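Local coordinates for protein histidine kinase (Paraburkholderia phymatum, PDB 6NB0) that probably acts as a phosphorelay sensor kinase, using ATP to phosphorylate a histidine side chain of a protein, at residues 182-187 with 210-215; 157-162 with 194-199. All blocks are in the same frame, centred on the assembly; numbering follows the deposited sequence.

Contact 1: residues 182-187 with 210-215; sequences LLVTFA and ATVSWQ
The methyl group of Ala187 sits squarely over the indole of Trp214: CB lies 3.6 Å from the centroid of the six-membered ring and only 14° off its normal, a CH-pi contact on one face. Trp214 reaches this place because its CG stands between the backbone N and the carbonyl carbon (chi1 81°), which lays the indole against the last turns of helix 173-189. At the far end of the same ring system CH2 approaches Phe186, meeting the rim of the phenyl group at CE1, 4.3 Å away, with no stacking of the two rings. The indole N-H is hydrogen-bonded to the carbonyl O of Ala190, just past the end of the helix, while Ala187 O, although near, is badly angled for NE1 and bonds Ser191 OG instead.

Val212 fills the middle of the contact with its two methyls divided between helix residues. CG1 presses on Ala187 CB at 3.5 Å, a tight carbon pair, and CG2 lies against Leu183, 3.7 Å from CG. The side chains of Leu183 and Val212 overlap while pointing opposite ways, whereas that of Val184 meets Val212 nearly at right angles, CG2 to CG2 at 3.9 Å. Beyond them Leu183 CD2 extends to Ala210, 4.3 Å from its CB. Because side chains alternate along the strand, Ala210, Val212 and Trp214 all point toward the helix; the two segments run almost parallel, 7° apart with axes 8.7 Å from each other.

Val197 and Leu199 of the adjacent strand and Leu278 on the other side extend this core. The chemistry is therefore that of a buried helix-on-sheet interface held by apolar packing, in which the indole N-H is satisfied by a carbonyl just beyond the helix, whereas Leu183 O is buried with no partner in the model.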
loop_
_atom_site.group_PDB
_atom_site.type_symbol
_atom_site.label_atom_id
_atom_site.label_comp_id
_atom_site.label_asym_id
_atom_site.label_seq_id
_atom_site.Cartn_x
_atom_site.Cartn_y
_atom_site.Cartn_z
ATOM N N LEU A 182 -2.420 -13.570 2.798
ATOM C CA LEU A 182 -3.612 -12.860 3.267
ATOM C C LEU A 182 -4.774 -13.816 3.463
ATOM O O LEU A 182 -5.542 -13.682 4.424
ATOM C CB LEU A 182 -3.981 -11.755 2.266
ATOM C CG LEU A 182 -5.225 -10.899 2.591
ATOM C CD1 LEU A 182 -5.069 -10.210 3.961
ATOM C CD2 LEU A 182 -5.433 -9.835 1.496
ATOM N N LEU A 183 -4.910 -14.792 2.559
ATOM C CA LEU A 183 -5.928 -15.831 2.699
ATOM C C LEU A 183 -5.851 -16.487 4.078
ATOM O O LEU A 183 -6.870 -16.646 4.764
ATOM C CB LEU A 183 -5.726 -16.869 1.589
ATOM C CG LEU A 183 -6.899 -17.677 1.052
ATOM C CD1 LEU A 183 -7.805 -16.754 0.235
ATOM C CD2 LEU A 183 -6.379 -18.852 0.211
ATOM N N VAL A 184 -4.636 -16.868 4.505
ATOM C CA VAL A 184 -4.478 -17.503 5.819
ATOM C C VAL A 184 -4.568 -16.476 6.951
ATOM O O VAL A 184 -5.196 -16.730 7.987
ATOM C CB VAL A 184 -3.146 -18.288 5.888
ATOM C CG1 VAL A 184 -3.022 -19.016 7.249
ATOM C CG2 VAL A 184 -3.048 -19.325 4.711
ATOM N N THR A 185 -3.905 -15.329 6.798
ATOM C CA THR A 185 -3.900 -14.321 7.866
ATOM C C THR A 185 -5.317 -13.841 8.188
ATOM O O THR A 185 -5.664 -13.628 9.360
ATOM C CB THR A 185 -3.013 -13.146 7.445
ATOM O OG1 THR A 185 -1.656 -13.602 7.335
ATOM C CG2 THR A 185 -3.061 -12.010 8.467
ATOM N N PHE A 186 -6.144 -13.647 7.163
ATOM C CA PHE A 186 -7.525 -13.225 7.414
ATOM C C PHE A 186 -8.248 -14.233 8.302
ATOM O O PHE A 186 -8.955 -13.862 9.256
ATOM C CB PHE A 186 -8.265 -13.044 6.080
ATOM C CG PHE A 186 -9.708 -12.603 6.254
ATOM C CD1 PHE A 186 -10.714 -13.525 6.408
ATOM C CD2 PHE A 186 -10.021 -11.249 6.302
ATOM C CE1 PHE A 186 -12.043 -13.114 6.615
ATOM C CE2 PHE A 186 -11.330 -10.820 6.499
ATOM C CZ PHE A 186 -12.341 -11.749 6.642
ATOM N N ALA A 187 -8.114 -15.522 7.973
ATOM C CA ALA A 187 -8.780 -16.555 8.763
ATOM C C ALA A 187 -8.264 -16.544 10.190
ATOM O O ALA A 187 -9.052 -16.641 11.142
ATOM C CB ALA A 187 -8.567 -17.929 8.108
ATOM N N ALA A 210 -6.625 -23.225 -3.933
ATOM C CA ALA A 210 -6.205 -23.068 -2.540
ATOM C C ALA A 210 -7.421 -22.636 -1.739
ATOM O O ALA A 210 -8.081 -21.652 -2.099
ATOM C CB ALA A 210 -5.089 -22.029 -2.401
ATOM N N THR A 211 -7.722 -23.366 -0.663
ATOM C CA THR A 211 -8.887 -23.087 0.165
ATOM C C THR A 211 -8.434 -23.015 1.611
ATOM O O THR A 211 -7.686 -23.885 2.069
ATOM C CB THR A 211 -9.962 -24.168 0.003
ATOM O OG1 THR A 211 -10.432 -24.157 -1.351
ATOM C CG2 THR A 211 -11.128 -23.901 0.949
ATOM N N VAL A 212 -8.860 -21.969 2.315
ATOM C CA VAL A 212 -8.647 -21.863 3.754
ATOM C C VAL A 212 -9.998 -22.102 4.415
ATOM O O VAL A 212 -10.997 -21.485 4.026
ATOM C CB VAL A 212 -8.043 -20.502 4.142
ATOM C CG1 VAL A 212 -8.057 -20.325 5.641
ATOM C CG2 VAL A 212 -6.603 -20.371 3.621
ATOM N N SER A 213 -10.054 -23.050 5.356
ATOM C CA SER A 213 -11.295 -23.366 6.041
ATOM C C SER A 213 -11.067 -23.347 7.544
ATOM O O SER A 213 -10.016 -23.775 8.032
ATOM C CB SER A 213 -11.869 -24.724 5.604
ATOM O OG SER A 213 -10.981 -25.788 5.879
ATOM N N TRP A 214 -12.054 -22.828 8.273
ATOM C CA TRP A 214 -11.886 -22.661 9.714
ATOM C C TRP A 214 -13.222 -22.351 10.358
ATOM O O TRP A 214 -14.144 -21.855 9.701
ATOM C CB TRP A 214 -10.876 -21.538 10.025
ATOM C CG TRP A 214 -11.401 -20.129 9.963
ATOM C CD1 TRP A 214 -11.581 -19.278 11.023
ATOM C CD2 TRP A 214 -11.755 -19.373 8.780
ATOM N NE1 TRP A 214 -12.038 -18.048 10.578
ATOM C CE2 TRP A 214 -12.162 -18.084 9.212
ATOM C CE3 TRP A 214 -11.782 -19.661 7.409
ATOM C CZ2 TRP A 214 -12.573 -17.082 8.316
ATOM C CZ3 TRP A 214 -12.192 -18.667 6.521
ATOM C CH2 TRP A 214 -12.583 -17.399 6.976
ATOM N N GLN A 215 -13.326 -22.675 11.649
ATOM C CA GLN A 215 -14.480 -22.266 12.440
ATOM C C GLN A 215 -14.279 -20.818 12.878
ATOM O O GLN A 215 -13.383 -20.519 13.671
ATOM C CB GLN A 215 -14.663 -23.194 13.644
ATOM C CG GLN A 215 -16.092 -23.226 14.127
ATOM C CD GLN A 215 -17.008 -23.991 13.184
ATOM O OE1 GLN A 215 -18.209 -23.731 13.127
ATOM N NE2 GLN A 215 -16.444 -24.947 12.446
#

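Contact 2: residues 157-162 with 194-199; sequences VLALNT and GTTVTL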
loop_
_atom_site.group_PDB
_atom_site.type_symbol
_atom_site.label_atom_id
_atom_site.label_comp_id
_atom_site.label_asym_id
_atom_site.label_seq_id
_atom_site.Cartn_x
_atom_site.Cartn_y
_atom_site.Cartn_z
ATOM N N VAL A 157 -3.799 -22.829 15.583
ATOM C CA VAL A 157 -3.040 -23.912 14.963
ATOM C C VAL A 157 -3.233 -23.801 13.458
ATOM O O VAL A 157 -4.371 -23.677 12.983
ATOM C CB VAL A 157 -3.505 -25.283 15.492
ATOM C CG1 VAL A 157 -2.793 -26.429 14.766
ATOM C CG2 VAL A 157 -3.258 -25.371 17.018
ATOM N N LEU A 158 -2.132 -23.796 12.707
ATOM C CA LEU A 158 -2.197 -23.826 11.250
ATOM C C LEU A 158 -1.932 -25.238 10.756
ATOM O O LEU A 158 -1.003 -25.901 11.225
ATOM C CB LEU A 158 -1.180 -22.863 10.622
ATOM C CG LEU A 158 -1.290 -21.382 11.010
ATOM C CD1 LEU A 158 -0.266 -20.542 10.219
ATOM C CD2 LEU A 158 -2.719 -20.858 10.780
ATOM N N ALA A 159 -2.724 -25.686 9.779
ATOM C CA ALA A 159 -2.538 -27.009 9.192
ATOM C C ALA A 159 -2.467 -26.850 7.688
ATOM O O ALA A 159 -3.205 -26.049 7.101
ATOM C CB ALA A 159 -3.665 -28.000 9.568
ATOM N N LEU A 160 -1.550 -27.577 7.074
ATOM C CA LEU A 160 -1.433 -27.593 5.624
ATOM C C LEU A 160 -1.791 -28.986 5.152
ATOM O O LEU A 160 -1.207 -29.973 5.615
ATOM C CB LEU A 160 -0.027 -27.204 5.166
ATOM C CG LEU A 160 0.264 -27.370 3.667
ATOM C CD1 LEU A 160 -0.574 -26.388 2.792
ATOM C CD2 LEU A 160 1.773 -27.232 3.418
ATOM N N ASN A 161 -2.751 -29.065 4.239
ATOM C CA ASN A 161 -3.176 -30.326 3.638
ATOM C C ASN A 161 -2.970 -30.226 2.132
ATOM O O ASN A 161 -3.731 -29.539 1.442
ATOM C CB ASN A 161 -4.637 -30.619 3.977
ATOM C CG ASN A 161 -5.154 -31.862 3.290
ATOM O OD1 ASN A 161 -4.408 -32.811 3.059
ATOM N ND2 ASN A 161 -6.442 -31.863 2.956
ATOM N N THR A 162 -1.946 -30.905 1.619
ATOM C CA THR A 162 -1.704 -30.840 0.191
ATOM C C THR A 162 -0.969 -32.100 -0.229
ATOM O O THR A 162 -0.140 -32.611 0.539
ATOM C CB THR A 162 -0.898 -29.602 -0.227
ATOM O OG1 THR A 162 -0.780 -29.584 -1.654
ATOM C CG2 THR A 162 0.517 -29.584 0.395
ATOM N N GLY A 194 -7.075 -21.447 20.028
ATOM C CA GLY A 194 -7.312 -22.880 19.972
ATOM C C GLY A 194 -7.985 -23.368 18.702
ATOM O O GLY A 194 -8.090 -24.584 18.498
ATOM N N THR A 195 -8.447 -22.463 17.851
ATOM C CA THR A 195 -9.000 -22.826 16.547
ATOM C C THR A 195 -7.905 -23.312 15.606
ATOM O O THR A 195 -6.763 -22.852 15.660
ATOM C CB THR A 195 -9.724 -21.603 15.943
ATOM O OG1 THR A 195 -10.866 -21.307 16.762
ATOM C CG2 THR A 195 -10.185 -21.868 14.495
ATOM N N THR A 196 -8.258 -24.266 14.747
ATOM C CA THR A 196 -7.388 -24.721 13.668
ATOM C C THR A 196 -7.809 -24.076 12.347
ATOM O O THR A 196 -8.964 -24.204 11.933
ATOM C CB THR A 196 -7.431 -26.245 13.538
ATOM O OG1 THR A 196 -6.995 -26.828 14.768
ATOM C CG2 THR A 196 -6.515 -26.714 12.396
ATOM N N VAL A 197 -6.865 -23.404 11.695
ATOM C CA VAL A 197 -7.035 -22.871 10.339
ATOM C C VAL A 197 -6.310 -23.794 9.369
ATOM O O VAL A 197 -5.114 -24.051 9.527
ATOM C CB VAL A 197 -6.508 -21.428 10.234
ATOM C CG1 VAL A 197 -6.549 -20.933 8.767
ATOM C CG2 VAL A 197 -7.341 -20.492 11.146
ATOM N N THR A 198 -7.027 -24.316 8.376
ATOM C CA THR A 198 -6.448 -25.286 7.451
ATOM C C THR A 198 -6.328 -24.653 6.071
ATOM O O THR A 198 -7.314 -24.120 5.547
ATOM C CB THR A 198 -7.311 -26.549 7.379
ATOM O OG1 THR A 198 -7.327 -27.194 8.657
ATOM C CG2 THR A 198 -6.796 -27.516 6.294
ATOM N N LEU A 199 -5.125 -24.716 5.492
ATOM C CA LEU A 199 -4.905 -24.390 4.088
ATOM C C LEU A 199 -4.882 -25.695 3.298
ATOM O O LEU A 199 -4.009 -26.546 3.536
ATOM C CB LEU A 199 -3.585 -23.630 3.924
ATOM C CG LEU A 199 -3.107 -23.350 2.488
ATOM C CD1 LEU A 199 -4.143 -22.544 1.723
ATOM C CD2 LEU A 199 -1.787 -22.594 2.532
#
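Leu158 turns its CG beside the backbone N (chi1 -58°) and thereby brings CD2 to Val197, 3.9 Å from CB. Leu160 instead extends CG away from its backbone N (chi1 172°), and CD1 comes against Leu199, 4.0 Å from its CG. In both pairs the two side chains run alongside each other toward the same face, as residues paired across a sheet do.

Five backbone hydrogen bonds join the strands, donors alternating between them. Thr195 O receives Val157 N at 3.0 Å, after which Val157 and Ala159 each use both N-H and C=O toward 194-199. Asn161 N closes the series on Leu199 O, 2.9 Å away with a nearly straight N-H...O angle of 175°. Some of the same oxygens also take weaker CA-H...O contacts: Val157 O, which accepts Val197 N, lies 3.3 Å from Thr196 CA.

The two faces of the ladder differ in character. Leu158, Val197, Leu160 and Leu199 share the one turned to the helices: Leu158 packs on Ala151 of helix 135-154 and on Val184 and Val188 of helix 173-189. On the other face Val157, Ala159, Thr196 and Thr198 form a more exposed surface, where Thr198 OG1 lies 3.9 Å from Ala159 CB.

Strand 157-161 is an outermost strand of the five-stranded mixed sheet. Its parallel pairing with 196-204, with helix 173-189 in the intervening chain packed on one face, is consistent with the alpha/beta sandwich of the ATP-binding domain of histidine kinases.

How the contacts relate
Contacts 1 and 2 are adjoining pieces of one helix-covered sheet, their centres about 9 Å apart. Strand 196-204 lies between strands 157-161 and 207-214, and Ser213 N and Thr198 O, 2.9 Å apart, probably form a hydrogen bond linking the two contacts through the backbone. On the helix-facing side Val197 joins both: its CG1 is 3.5 Å from Val212 CG1 and 3.7 Å from Ala187 CB. The segments alternate along the chain, so the helix of contact 1 falls between the two strands of contact 2. Together they join the edge pairing to the helix packing through one apolar layer on the helix-facing side of the sheet.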